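Local structure of probable 2-dehydro-3-deoxygalactonokinase DgoK1 (Sinorhizobium meliloti, 3T69) at residues A136-V146 / W155-V163; A204-A215 / Q239-A250. The protein probably phosphorylates 2-dehydro-3-deoxy-D-galactonate at the expense of ATP, giving the 6-phosphate in galactose breakdown by the DeLey-Doudoroff pathway. All blocks are in the same frame, centred on the assembly; numbering follows the deposited sequence.

Contact 1. Residues A136-V146 / W155-V163; sequences AAHLGAGSHLV and WVRLADDRV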
ATOM      1  N   ALA B 136       8.450 -17.917  25.179  1.00 66.22           N
ATOM      2  CA  ALA B 136       7.356 -17.937  26.159  1.00 68.94           C
ATOM      3  C   ALA B 136       7.847 -17.961  27.620  1.00 71.11           C
ATOM      4  O   ALA B 136       7.394 -17.155  28.445  1.00 71.71           O
ATOM      5  CB  ALA B 136       6.411 -19.096  25.895  1.00 68.78           C
ATOM      6  N   ALA B 137       8.745 -18.865  27.950  1.00 73.60           N
ATOM      7  CA  ALA B 137       9.214 -18.959  29.321  1.00 75.48           C
ATOM      8  C   ALA B 137       9.944 -17.722  29.810  1.00 76.35           C
ATOM      9  O   ALA B 137       9.695 -17.225  30.889  1.00 75.77           O
ATOM     10  CB  ALA B 137      10.110 -20.131  29.446  1.00 75.74           C
ATOM     11  N   HIS B 138      10.832 -17.207  28.991  1.00 77.78           N
ATOM     12  CA  HIS B 138      11.607 -16.079  29.407  1.00 79.34           C
ATOM     13  C   HIS B 138      10.751 -14.870  29.672  1.00 79.99           C
ATOM     14  O   HIS B 138      10.938 -14.188  30.640  1.00 79.92           O
ATOM     15  CB  HIS B 138      12.619 -15.754  28.342  1.00 79.36           C
ATOM     16  CG  HIS B 138      13.094 -14.343  28.377  1.00 82.37           C
ATOM     17  ND1 HIS B 138      14.268 -13.973  28.985  1.00 86.10           N
ATOM     18  CD2 HIS B 138      12.573 -13.216  27.852  1.00 83.74           C
ATOM     19  CE1 HIS B 138      14.443 -12.675  28.849  1.00 86.22           C
ATOM     20  NE2 HIS B 138      13.428 -12.191  28.165  1.00 85.42           N
ATOM     21  N   LEU B 139       9.769 -14.626  28.831  1.00 81.08           N
ATOM     22  CA  LEU B 139       9.022 -13.398  28.923  1.00 81.48           C
ATOM     23  C   LEU B 139       8.396 -13.356  30.275  1.00 81.89           C
ATOM     24  O   LEU B 139       8.414 -12.343  30.943  1.00 81.91           O
ATOM     25  N   GLY B 140       7.865 -14.469  30.707  1.00 81.79           N
ATOM     26  CA  GLY B 140       7.347 -14.507  32.061  1.00 81.77           C
ATOM     27  C   GLY B 140       6.098 -15.346  32.125  1.00 81.82           C
ATOM     28  O   GLY B 140       6.022 -16.423  31.511  1.00 82.32           O
ATOM     29  N   ALA B 141       5.108 -14.849  32.856  1.00 81.23           N
ATOM     30  CA  ALA B 141       3.891 -15.615  33.095  1.00 80.52           C
ATOM     31  C   ALA B 141       2.675 -14.718  33.117  1.00 79.73           C
ATOM     32  O   ALA B 141       2.752 -13.532  33.506  1.00 79.19           O
ATOM     33  CB  ALA B 141       3.999 -16.397  34.407  1.00 80.97           C
ATOM     34  N   GLY B 142       1.548 -15.307  32.718  1.00 78.72           N
ATOM     35  CA  GLY B 142       0.314 -14.556  32.524  1.00 77.32           C
ATOM     36  C   GLY B 142       0.374 -13.779  31.216  1.00 76.37           C
ATOM     37  O   GLY B 142       1.292 -13.984  30.388  1.00 76.15           O
ATOM     38  N   SER B 143      -0.590 -12.867  31.050  1.00 75.05           N
ATOM     39  CA  SER B 143      -0.865 -12.224  29.763  1.00 73.43           C
ATOM     40  C   SER B 143       0.221 -11.309  29.248  1.00 72.21           C
ATOM     41  O   SER B 143       0.688 -10.401  29.943  1.00 72.54           O
ATOM     42  CB  SER B 143      -2.208 -11.505  29.785  1.00 73.78           C
ATOM     43  OG  SER B 143      -3.257 -12.459  29.768  1.00 73.93           O
ATOM     44  N   HIS B 144       0.640 -11.570  28.018  1.00 70.40           N
ATOM     45  CA  HIS B 144       1.548 -10.669  27.326  1.00 68.62           C
ATOM     46  C   HIS B 144       0.937 -10.246  25.997  1.00 66.31           C
ATOM     47  O   HIS B 144       0.004 -10.888  25.483  1.00 66.83           O
ATOM     48  CB  HIS B 144       2.927 -11.303  27.144  1.00 68.95           C
ATOM     49  CG  HIS B 144       3.540 -11.793  28.423  1.00 72.31           C
ATOM     50  ND1 HIS B 144       4.044 -10.942  29.386  1.00 74.78           N
ATOM     51  CD2 HIS B 144       3.733 -13.052  28.896  1.00 74.72           C
ATOM     52  CE1 HIS B 144       4.522 -11.653  30.394  1.00 76.00           C
ATOM     53  NE2 HIS B 144       4.345 -12.936  30.121  1.00 76.30           N
ATOM     54  N   LEU B 145       1.439  -9.141  25.471  1.00 63.12           N
ATOM     55  CA  LEU B 145       1.127  -8.702  24.125  1.00 60.19           C
ATOM     56  C   LEU B 145       2.442  -8.476  23.382  1.00 57.47           C
ATOM     57  O   LEU B 145       3.157  -7.529  23.638  1.00 56.73           O
ATOM     58  CB  LEU B 145       0.246  -7.441  24.183  1.00 60.59           C
ATOM     59  CG  LEU B 145      -0.108  -6.554  22.977  1.00 61.09           C
ATOM     60  CD1 LEU B 145      -0.565  -7.352  21.740  1.00 59.62           C
ATOM     61  CD2 LEU B 145      -1.189  -5.531  23.420  1.00 59.90           C
ATOM     62  N   VAL B 146       2.738  -9.367  22.452  1.00 54.63           N
ATOM     63  CA  VAL B 146       4.012  -9.370  21.775  1.00 51.76           C
ATOM     64  C   VAL B 146       3.872  -8.869  20.347  1.00 50.74           C
ATOM     65  O   VAL B 146       3.016  -9.346  19.597  1.00 50.73           O
ATOM     66  CB  VAL B 146       4.544 -10.810  21.721  1.00 51.91           C
ATOM     67  CG1 VAL B 146       5.945 -10.874  21.174  1.00 48.92           C
ATOM     68  CG2 VAL B 146       4.455 -11.497  23.119  1.00 52.86           C
ATOM     69  N   TRP B 155       1.086  -9.244  15.761  1.00 43.35           N
ATOM     70  CA  TRP B 155       0.743  -8.816  17.133  1.00 44.51           C
ATOM     71  C   TRP B 155      -0.013  -9.937  17.849  1.00 45.15           C
ATOM     72  O   TRP B 155      -1.104 -10.303  17.440  1.00 44.86           O
ATOM     73  CB  TRP B 155      -0.065  -7.512  17.140  1.00 44.26           C
ATOM     74  CG  TRP B 155       0.834  -6.262  16.890  1.00 45.64           C
ATOM     75  CD1 TRP B 155       1.533  -5.961  15.749  1.00 44.91           C
ATOM     76  CD2 TRP B 155       1.097  -5.196  17.803  1.00 43.72           C
ATOM     77  NE1 TRP B 155       2.216  -4.787  15.895  1.00 43.87           N
ATOM     78  CE2 TRP B 155       1.964  -4.292  17.147  1.00 45.39           C
ATOM     79  CE3 TRP B 155       0.707  -4.932  19.117  1.00 43.43           C
ATOM     80  CZ2 TRP B 155       2.448  -3.131  17.770  1.00 45.94           C
ATOM     81  CZ3 TRP B 155       1.174  -3.791  19.739  1.00 45.30           C
ATOM     82  CH2 TRP B 155       2.032  -2.887  19.059  1.00 46.07           C
ATOM     83  N   VAL B 156       0.584 -10.488  18.909  1.00 46.20           N
ATOM     84  CA  VAL B 156       0.119 -11.765  19.494  1.00 46.92           C
ATOM     85  C   VAL B 156      -0.328 -11.677  20.981  1.00 48.01           C
ATOM     86  O   VAL B 156       0.408 -11.163  21.821  1.00 48.75           O
ATOM     87  CB  VAL B 156       1.227 -12.816  19.330  1.00 46.18           C
ATOM     88  CG1 VAL B 156       0.740 -14.211  19.698  1.00 45.50           C
ATOM     89  CG2 VAL B 156       1.767 -12.783  17.929  1.00 44.99           C
ATOM     90  N   ARG B 157      -1.527 -12.137  21.291  1.00 49.31           N
ATOM     91  CA  ARG B 157      -1.937 -12.223  22.671  1.00 52.32           C
ATOM     92  C   ARG B 157      -1.476 -13.597  23.195  1.00 53.29           C
ATOM     93  O   ARG B 157      -2.058 -14.646  22.841  1.00 53.27           O
ATOM     94  CB  ARG B 157      -3.469 -12.024  22.878  1.00 53.13           C
ATOM     95  CG  ARG B 157      -4.247 -11.219  21.767  1.00 58.40           C
ATOM     96  CD  ARG B 157      -5.733 -10.781  22.097  1.00 64.00           C
ATOM     97  NE  ARG B 157      -6.494 -11.640  23.038  1.00 69.87           N
ATOM     98  CZ  ARG B 157      -7.460 -12.517  22.711  1.00 71.41           C
ATOM     99  NH1 ARG B 157      -7.804 -12.719  21.433  1.00 70.62           N
ATOM    100  NH2 ARG B 157      -8.071 -13.220  23.676  1.00 70.62           N
ATOM    101  N   LEU B 158      -0.448 -13.568  24.054  1.00 54.21           N
ATOM    102  CA  LEU B 158       0.176 -14.761  24.663  1.00 54.69           C
ATOM    103  C   LEU B 158      -0.217 -14.951  26.143  1.00 55.79           C
ATOM    104  O   LEU B 158      -0.208 -13.995  26.908  1.00 56.62           O
ATOM    105  CB  LEU B 158       1.688 -14.643  24.532  1.00 53.60           C
ATOM    106  CG  LEU B 158       2.552 -15.803  24.995  1.00 53.78           C
ATOM    107  CD1 LEU B 158       2.023 -17.171  24.461  1.00 54.34           C
ATOM    108  CD2 LEU B 158       3.988 -15.561  24.570  1.00 49.95           C
ATOM    109  N   ALA B 159      -0.629 -16.137  26.537  1.00 56.96           N
ATOM    110  CA  ALA B 159      -0.892 -16.386  27.940  1.00 58.19           C
ATOM    111  C   ALA B 159      -0.555 -17.792  28.348  1.00 59.11           C
ATOM    112  O   ALA B 159      -1.220 -18.698  27.928  1.00 58.86           O
ATOM    113  CB  ALA B 159      -2.319 -16.120  28.240  1.00 57.98           C
ATOM    114  N   ASP B 160       0.370 -17.979  29.269  1.00 60.69           N
ATOM    115  CA  ASP B 160       0.684 -19.325  29.721  1.00 62.31           C
ATOM    116  C   ASP B 160       1.119 -20.326  28.673  1.00 62.35           C
ATOM    117  O   ASP B 160       0.604 -21.421  28.636  1.00 61.60           O
ATOM    118  CB  ASP B 160      -0.517 -19.939  30.432  1.00 63.38           C
ATOM    119  CG  ASP B 160      -1.116 -19.033  31.468  1.00 67.13           C
ATOM    120  OD1 ASP B 160      -0.413 -18.171  32.006  1.00 71.16           O
ATOM    121  OD2 ASP B 160      -2.305 -19.186  31.754  1.00 68.45           O
ATOM    122  N   ASP B 161       2.027 -19.963  27.791  1.00 62.36           N
ATOM    123  CA  ASP B 161       2.421 -20.906  26.769  1.00 62.68           C
ATOM    124  C   ASP B 161       1.225 -21.219  25.888  1.00 61.66           C
ATOM    125  O   ASP B 161       1.061 -22.298  25.386  1.00 62.02           O
ATOM    126  CB  ASP B 161       2.941 -22.197  27.391  1.00 63.71           C
ATOM    127  CG  ASP B 161       4.217 -22.002  28.215  1.00 68.46           C
ATOM    128  OD1 ASP B 161       4.454 -20.903  28.745  1.00 71.25           O
ATOM    129  OD2 ASP B 161       4.983 -22.971  28.361  1.00 71.70           O
ATOM    130  N   ARG B 162       0.394 -20.227  25.709  1.00 60.01           N
ATOM    131  CA  ARG B 162      -0.768 -20.277  24.816  1.00 59.12           C
ATOM    132  C   ARG B 162      -0.948 -19.012  23.937  1.00 57.97           C
ATOM    133  O   ARG B 162      -1.061 -17.882  24.454  1.00 58.05           O
ATOM    134  CB  ARG B 162      -2.051 -20.537  25.601  1.00 59.43           C
ATOM    135  CG  ARG B 162      -2.067 -21.850  26.308  1.00 61.65           C
ATOM    136  CD  ARG B 162      -3.444 -22.181  26.775  1.00 65.52           C
ATOM    137  NE  ARG B 162      -4.227 -22.956  25.799  1.00 69.78           N
ATOM    138  CZ  ARG B 162      -5.379 -22.544  25.253  1.00 72.52           C
ATOM    139  NH1 ARG B 162      -5.896 -21.337  25.558  1.00 71.54           N
ATOM    140  NH2 ARG B 162      -6.025 -23.342  24.398  1.00 72.00           N
ATOM    141  N   VAL B 163      -0.972 -19.194  22.617  1.00 55.66           N
ATOM    142  CA  VAL B 163      -1.430 -18.122  21.724  1.00 53.27           C
ATOM    143  C   VAL B 163      -2.956 -18.061  21.700  1.00 52.63           C
ATOM    144  O   VAL B 163      -3.599 -19.012  21.275  1.00 52.11           O
ATOM    145  CB  VAL B 163      -0.927 -18.311  20.309  1.00 52.38           C
ATOM    146  CG1 VAL B 163      -1.334 -17.152  19.489  1.00 51.87           C
ATOM    147  CG2 VAL B 163       0.568 -18.430  20.316  1.00 51.77           C
TER

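Contact 2. Residues A204-A215 / Q239-A250; sequences AVSRTRENPALA and QLSGTLIGLEIA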
ATOM      1  N   ALA B 204       5.599  11.373  11.545  1.00 50.55           N
ATOM      2  CA  ALA B 204       4.828  10.476  10.682  1.00 49.14           C
ATOM      3  C   ALA B 204       4.023   9.474  11.499  1.00 48.87           C
ATOM      4  O   ALA B 204       2.786   9.354  11.326  1.00 49.43           O
ATOM      5  CB  ALA B 204       5.726   9.765   9.733  1.00 48.25           C
ATOM      6  N   VAL B 205       4.714   8.809  12.427  1.00 47.46           N
ATOM      7  CA  VAL B 205       4.107   7.830  13.337  1.00 45.90           C
ATOM      8  C   VAL B 205       3.038   8.444  14.196  1.00 46.31           C
ATOM      9  O   VAL B 205       2.018   7.820  14.470  1.00 46.84           O
ATOM     10  CB  VAL B 205       5.174   7.165  14.288  1.00 45.37           C
ATOM     11  CG1 VAL B 205       4.517   6.268  15.305  1.00 42.97           C
ATOM     12  CG2 VAL B 205       6.224   6.413  13.502  1.00 42.07           C
ATOM     13  N   SER B 206       3.259   9.656  14.656  1.00 46.57           N
ATOM     14  CA  SER B 206       2.255  10.253  15.514  1.00 47.76           C
ATOM     15  C   SER B 206       1.033  10.743  14.697  1.00 48.34           C
ATOM     16  O   SER B 206      -0.108  10.423  15.034  1.00 47.87           O
ATOM     17  CB  SER B 206       2.875  11.362  16.388  1.00 48.05           C
ATOM     18  OG  SER B 206       3.993  10.857  17.132  1.00 49.42           O
ATOM     19  N   ARG B 207       1.242  11.482  13.612  1.00 49.05           N
ATOM     20  CA  ARG B 207       0.053  11.991  12.922  1.00 50.82           C
ATOM     21  C   ARG B 207      -0.773  10.842  12.361  1.00 50.94           C
ATOM     22  O   ARG B 207      -2.010  10.894  12.386  1.00 51.00           O
ATOM     23  CB  ARG B 207       0.327  13.109  11.890  1.00 51.25           C
ATOM     24  CG  ARG B 207       1.558  12.932  10.994  1.00 52.67           C
ATOM     25  CD  ARG B 207       1.782  14.190  10.170  1.00 57.09           C
ATOM     26  NE  ARG B 207       0.515  14.870   9.829  1.00 59.75           N
ATOM     27  CZ  ARG B 207       0.413  15.863   8.946  1.00 58.99           C
ATOM     28  NH1 ARG B 207       1.484  16.285   8.281  1.00 60.56           N
ATOM     29  NH2 ARG B 207      -0.759  16.425   8.706  1.00 59.29           N
ATOM     30  N   THR B 208      -0.099   9.776  11.932  1.00 51.55           N
ATOM     31  CA  THR B 208      -0.837   8.575  11.487  1.00 52.11           C
ATOM     32  C   THR B 208      -1.502   7.765  12.622  1.00 52.47           C
ATOM     33  O   THR B 208      -2.660   7.363  12.457  1.00 52.41           O
ATOM     34  CB  THR B 208      -0.017   7.697  10.572  1.00 51.90           C
ATOM     35  OG1 THR B 208       0.786   8.534   9.727  1.00 54.13           O
ATOM     36  CG2 THR B 208      -0.907   6.893   9.720  1.00 51.21           C
ATOM     37  N   ARG B 209      -0.810   7.565  13.763  1.00 52.17           N
ATOM     38  CA  ARG B 209      -1.395   6.841  14.907  1.00 52.20           C
ATOM     39  C   ARG B 209      -2.633   7.585  15.432  1.00 51.99           C
ATOM     40  O   ARG B 209      -3.637   6.965  15.810  1.00 51.17           O
ATOM     41  CB  ARG B 209      -0.328   6.520  16.011  1.00 52.95           C
ATOM     42  CG  ARG B 209      -0.823   5.818  17.320  1.00 52.44           C
ATOM     43  CD  ARG B 209      -1.544   6.831  18.179  1.00 56.18           C
ATOM     44  NE  ARG B 209      -1.681   6.520  19.585  1.00 59.98           N
ATOM     45  CZ  ARG B 209      -2.582   5.691  20.114  1.00 64.71           C
ATOM     46  NH1 ARG B 209      -3.446   5.015  19.341  1.00 62.54           N
ATOM     47  NH2 ARG B 209      -2.593   5.517  21.449  1.00 67.30           N
ATOM     48  N   GLU B 210      -2.556   8.914  15.401  1.00 52.08           N
ATOM     49  CA  GLU B 210      -3.686   9.802  15.738  1.00 52.56           C
ATOM     50  C   GLU B 210      -4.818   9.894  14.668  1.00 51.99           C
ATOM     51  O   GLU B 210      -5.994  10.059  15.020  1.00 52.25           O
ATOM     52  CB  GLU B 210      -3.169  11.219  16.050  1.00 53.20           C
ATOM     53  CG  GLU B 210      -2.183  11.323  17.264  1.00 56.13           C
ATOM     54  CD  GLU B 210      -1.508  12.723  17.382  1.00 62.67           C
ATOM     55  OE1 GLU B 210      -1.727  13.615  16.509  1.00 65.21           O
ATOM     56  OE2 GLU B 210      -0.750  12.948  18.354  1.00 62.72           O
ATOM     57  N   ASN B 211      -4.473   9.797  13.375  1.00 50.64           N
ATOM     58  CA  ASN B 211      -5.479   9.875  12.305  1.00 48.73           C
ATOM     59  C   ASN B 211      -5.441   8.712  11.294  1.00 46.70           C
ATOM     60  O   ASN B 211      -5.241   8.926  10.110  1.00 46.51           O
ATOM     61  CB  ASN B 211      -5.316  11.172  11.554  1.00 49.39           C
ATOM     62  CG  ASN B 211      -5.377  12.368  12.460  1.00 52.96           C
ATOM     63  OD1 ASN B 211      -6.449  12.706  12.969  1.00 54.86           O
ATOM     64  ND2 ASN B 211      -4.218  13.039  12.664  1.00 53.32           N
ATOM     65  N   PRO B 212      -5.631   7.473  11.754  1.00 44.33           N
ATOM     66  CA  PRO B 212      -5.624   6.357  10.822  1.00 42.75           C
ATOM     67  C   PRO B 212      -6.422   6.588   9.503  1.00 41.46           C
ATOM     68  O   PRO B 212      -5.948   6.249   8.418  1.00 40.26           O
ATOM     69  CB  PRO B 212      -6.249   5.237  11.652  1.00 42.91           C
ATOM     70  CG  PRO B 212      -6.951   5.919  12.803  1.00 43.16           C
ATOM     71  CD  PRO B 212      -6.039   7.051  13.103  1.00 44.18           C
ATOM     72  N   ALA B 213      -7.601   7.201   9.606  1.00 40.36           N
ATOM     73  CA  ALA B 213      -8.470   7.470   8.439  1.00 38.58           C
ATOM     74  C   ALA B 213      -7.773   8.128   7.255  1.00 37.97           C
ATOM     75  O   ALA B 213      -8.166   7.890   6.093  1.00 37.77           O
ATOM     76  CB  ALA B 213      -9.704   8.262   8.840  1.00 37.10           C
ATOM     77  N   LEU B 214      -6.752   8.930   7.548  1.00 37.37           N
ATOM     78  CA  LEU B 214      -6.078   9.756   6.548  1.00 38.21           C
ATOM     79  C   LEU B 214      -4.868   9.102   5.945  1.00 37.86           C
ATOM     80  O   LEU B 214      -4.147   9.733   5.164  1.00 39.29           O
ATOM     81  CB  LEU B 214      -5.610  11.072   7.160  1.00 38.60           C
ATOM     82  CG  LEU B 214      -6.677  12.087   7.605  1.00 43.26           C
ATOM     83  CD1 LEU B 214      -6.072  13.298   8.356  1.00 44.22           C
ATOM     84  CD2 LEU B 214      -7.534  12.546   6.440  1.00 43.33           C
ATOM     85  N   ALA B 215      -4.610   7.861   6.313  1.00 37.48           N
ATOM     86  CA  ALA B 215      -3.378   7.184   5.878  1.00 37.70           C
ATOM     87  C   ALA B 215      -2.987   7.334   4.386  1.00 37.88           C
ATOM     88  O   ALA B 215      -1.795   7.634   4.104  1.00 38.69           O
ATOM     89  CB  ALA B 215      -3.396   5.724   6.284  1.00 37.57           C
ATOM     90  N   GLN B 239       9.178   9.490   6.631  1.00 45.88           N
ATOM     91  CA  GLN B 239       7.738   9.791   6.578  1.00 45.52           C
ATOM     92  C   GLN B 239       6.961   8.550   6.104  1.00 44.68           C
ATOM     93  O   GLN B 239       6.007   8.083   6.772  1.00 44.38           O
ATOM     94  CB  GLN B 239       7.538  10.901   5.574  1.00 45.87           C
ATOM     95  CG  GLN B 239       6.492  11.901   5.925  1.00 49.77           C
ATOM     96  CD  GLN B 239       6.516  13.077   4.950  1.00 55.11           C
ATOM     97  OE1 GLN B 239       7.568  13.390   4.351  1.00 55.75           O
ATOM     98  NE2 GLN B 239       5.362  13.759   4.805  1.00 55.98           N
ATOM     99  N   LEU B 240       7.406   7.999   4.972  1.00 43.30           N
ATOM    100  CA  LEU B 240       6.861   6.748   4.490  1.00 43.33           C
ATOM    101  C   LEU B 240       6.859   5.635   5.538  1.00 43.88           C
ATOM    102  O   LEU B 240       5.801   5.017   5.783  1.00 43.92           O
ATOM    103  CB  LEU B 240       7.577   6.258   3.234  1.00 43.03           C
ATOM    104  CG  LEU B 240       7.021   4.942   2.674  1.00 40.83           C
ATOM    105  CD1 LEU B 240       5.552   5.043   2.353  1.00 42.91           C
ATOM    106  CD2 LEU B 240       7.732   4.612   1.390  1.00 39.62           C
ATOM    107  N   SER B 241       8.024   5.359   6.135  1.00 43.11           N
ATOM    108  CA  SER B 241       8.103   4.285   7.074  1.00 42.53           C
ATOM    109  C   SER B 241       7.236   4.641   8.259  1.00 42.22           C
ATOM    110  O   SER B 241       6.429   3.820   8.736  1.00 42.70           O
ATOM    111  CB  SER B 241       9.530   4.075   7.518  1.00 43.35           C
ATOM    112  OG  SER B 241       9.547   3.032   8.479  1.00 46.04           O
ATOM    113  N   GLY B 242       7.355   5.886   8.699  1.00 40.80           N
ATOM    114  CA  GLY B 242       6.642   6.314   9.842  1.00 40.04           C
ATOM    115  C   GLY B 242       5.159   6.194   9.695  1.00 40.90           C
ATOM    116  O   GLY B 242       4.458   5.834  10.678  1.00 42.09           O
ATOM    117  N   THR B 243       4.648   6.492   8.491  1.00 40.13           N
ATOM    118  CA  THR B 243       3.189   6.481   8.268  1.00 39.08           C
ATOM    119  C   THR B 243       2.631   5.083   8.426  1.00 38.32           C
ATOM    120  O   THR B 243       1.627   4.836   9.162  1.00 38.23           O
ATOM    121  CB  THR B 243       2.797   7.043   6.848  1.00 40.11           C
ATOM    122  OG1 THR B 243       3.255   8.408   6.711  1.00 40.43           O
ATOM    123  CG2 THR B 243       1.299   6.970   6.650  1.00 36.91           C
ATOM    124  N   LEU B 244       3.291   4.172   7.725  1.00 36.95           N
ATOM    125  CA  LEU B 244       2.926   2.767   7.731  1.00 36.83           C
ATOM    126  C   LEU B 244       2.939   2.233   9.146  1.00 37.47           C
ATOM    127  O   LEU B 244       1.977   1.560   9.580  1.00 37.91           O
ATOM    128  CB  LEU B 244       3.914   1.985   6.892  1.00 36.14           C
ATOM    129  CG  LEU B 244       3.769   2.276   5.410  1.00 37.23           C
ATOM    130  CD1 LEU B 244       4.735   1.413   4.655  1.00 32.54           C
ATOM    131  CD2 LEU B 244       2.262   2.077   4.909  1.00 36.43           C
ATOM    132  N   ILE B 245       4.023   2.554   9.875  1.00 36.99           N
ATOM    133  CA  ILE B 245       4.166   2.053  11.207  1.00 36.31           C
ATOM    134  C   ILE B 245       3.141   2.710  12.145  1.00 36.16           C
ATOM    135  O   ILE B 245       2.522   2.033  13.019  1.00 36.55           O
ATOM    136  CB  ILE B 245       5.630   2.129  11.734  1.00 37.01           C
ATOM    137  CG1 ILE B 245       6.499   1.123  11.001  1.00 36.86           C
ATOM    138  CG2 ILE B 245       5.652   1.736  13.210  1.00 37.57           C
ATOM    139  CD1 ILE B 245       7.966   1.459  10.923  1.00 40.53           C
ATOM    140  N   GLY B 246       2.911   4.007  11.967  1.00 34.72           N
ATOM    141  CA  GLY B 246       1.939   4.650  12.830  1.00 34.31           C
ATOM    142  C   GLY B 246       0.606   3.966  12.681  1.00 34.56           C
ATOM    143  O   GLY B 246      -0.155   3.802  13.645  1.00 34.79           O
ATOM    144  N   LEU B 247       0.344   3.507  11.461  1.00 35.61           N
ATOM    145  CA  LEU B 247      -0.957   2.878  11.131  1.00 35.80           C
ATOM    146  C   LEU B 247      -1.105   1.527  11.777  1.00 35.31           C
ATOM    147  O   LEU B 247      -2.127   1.247  12.444  1.00 34.74           O
ATOM    148  CB  LEU B 247      -1.130   2.801   9.610  1.00 36.45           C
ATOM    149  CG  LEU B 247      -2.322   2.105   9.009  1.00 36.05           C
ATOM    150  CD1 LEU B 247      -3.610   2.724   9.440  1.00 37.34           C
ATOM    151  CD2 LEU B 247      -2.179   2.282   7.570  1.00 39.71           C
ATOM    152  N   GLU B 248      -0.079   0.697  11.618  1.00 36.07           N
ATOM    153  CA  GLU B 248       0.018  -0.536  12.427  1.00 37.38           C
ATOM    154  C   GLU B 248      -0.341  -0.366  13.903  1.00 38.05           C
ATOM    155  O   GLU B 248      -1.088  -1.167  14.484  1.00 38.49           O
ATOM    156  CB  GLU B 248       1.424  -1.065  12.408  1.00 37.41           C
ATOM    157  CG  GLU B 248       1.522  -2.353  13.202  1.00 39.05           C
ATOM    158  CD  GLU B 248       2.808  -3.103  12.928  1.00 42.67           C
ATOM    159  OE1 GLU B 248       3.378  -2.921  11.818  1.00 43.13           O
ATOM    160  OE2 GLU B 248       3.242  -3.866  13.838  1.00 44.27           O
ATOM    161  N   ILE B 249       0.192   0.679  14.532  1.00 38.64           N
ATOM    162  CA  ILE B 249       0.038   0.731  15.967  1.00 39.07           C
ATOM    163  C   ILE B 249      -1.356   1.128  16.322  1.00 39.29           C
ATOM    164  O   ILE B 249      -1.975   0.529  17.225  1.00 39.95           O
ATOM    165  CB  ILE B 249       1.032   1.653  16.606  1.00 39.65           C
ATOM    166  CG1 ILE B 249       2.437   1.085  16.438  1.00 36.43           C
ATOM    167  CG2 ILE B 249       0.645   1.895  18.077  1.00 40.00           C
ATOM    168  CD1 ILE B 249       3.457   2.165  16.599  1.00 35.53           C
ATOM    169  N   ALA B 250      -1.852   2.130  15.609  1.00 39.43           N
ATOM    170  CA  ALA B 250      -3.278   2.453  15.658  1.00 39.62           C
ATOM    171  C   ALA B 250      -4.096   1.202  15.658  1.00 39.87           C
ATOM    172  O   ALA B 250      -4.929   1.038  16.506  1.00 39.41           O
ATOM    173  CB  ALA B 250      -3.666   3.303  14.462  1.00 40.40           C
TER

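Contact 1. Residues A136-V146 / W155-V163
Leu158 meets both Val146 and Ala136 with one branch. Its CD2 lies 4.3 Å from CG2 of Val146, and the same CD2 lies 4.5 Å from CB of Ala136. Val156 and His144 point to this face of the sheet as well. Leu132 of helix 128-139 packs on Leu158 and Val156 here, so the helix lies over this face. Leu145 points to the other face. Its CG is anti to the backbone N (chi1 170°), and CD1 comes to the edge of the Trp155 indole near the ring plane, 3.8 Å from CE3. The two side chains cross obliquely. The indole NE1 makes a probable hydrogen bond to Glu248, outside the hairpin. These residues belong to a beta hairpin, with strands 143-148 and 153-159 antiparallel. His144 pairs with Leu158, and Val146 with Val156, each through two backbone bonds. His144 N gives a nearly straight bond of 2.8 Å to Leu158 O. The return bond from Leu158 N to His144 O is longer, 3.1 Å, and its donor stands above the carbonyl plane. Past the strand, Asp161 brings OD1 to 3.9 Å from Ala136 CB, at the helix end.

Contact 2. Residues A204-A215 / Q239-A250
Thr208 and Thr243 cross at about a right angle. OG1 of Thr208 lies 3.5 Å from CG2 of Thr243. Thr208 turns OG1 back beside its backbone N (chi1 -37°), which sends the CG2 methyl to Thr243 O, 3.3 Å away. Ala204 sets its CB over the other helix, 3.6 Å from Gly242 CA. Val205 CA comes 3.3 Å from Gly242 O in a CA-H...O contact. Two more such contacts join Gly246 CA to Val205 O and Arg209 CA to Gly246 O. At Gly242 and Gly246 a CB would point toward helix 204-210, so having none lets the short-segment axes approach to 7.0 Å. Farther along, Ala215 CB meets Leu247 CD2 at 3.9 Å, and Pro212 touches Leu247 and Ala250.

Each threonine is held by a bond to a carbonyl one turn earlier in its own helix. Thr208 OG1 donates to Ala204 O (2.7 Å), which Thr208 N reaches from the opposite face of the carbonyl. Thr243 OG1 donates to Gln239 O, from above the carbonyl plane. A valine in place of Thr208 would probably leave Ala204 O with its backbone donor but without the hydroxyl bond. Leu218 of helix 215-228 packs on Thr208, and the second subunit packs on Pro212 and Leu247.

With glycines four apart, the helices run the same way and cross at -37°, a GxxxG-type packing that resembles the GASright motif of membrane helices.

How the contacts relate
The centres of contacts 1 and 2 are 26 Å apart, yet their segments touch. Trp155 at one end of contact 1 brings NE1 to 2.5 Å from OE2 of Glu248, a probable hydrogen bond. Glu248 belongs to the helix of contact 2 but does not touch segment 204-215. Its carboxylate also hydrogen-bonds Ser153, Thr171 and Tyr274. This joins the hairpin, within a mixed sheet, to the helical part of the chain. Contact 1 touches no other subunit, whereas contact 2 lies partly at the dimer interface. By family the protein belongs to the ASKHA kinases, which work in a cleft between two domains.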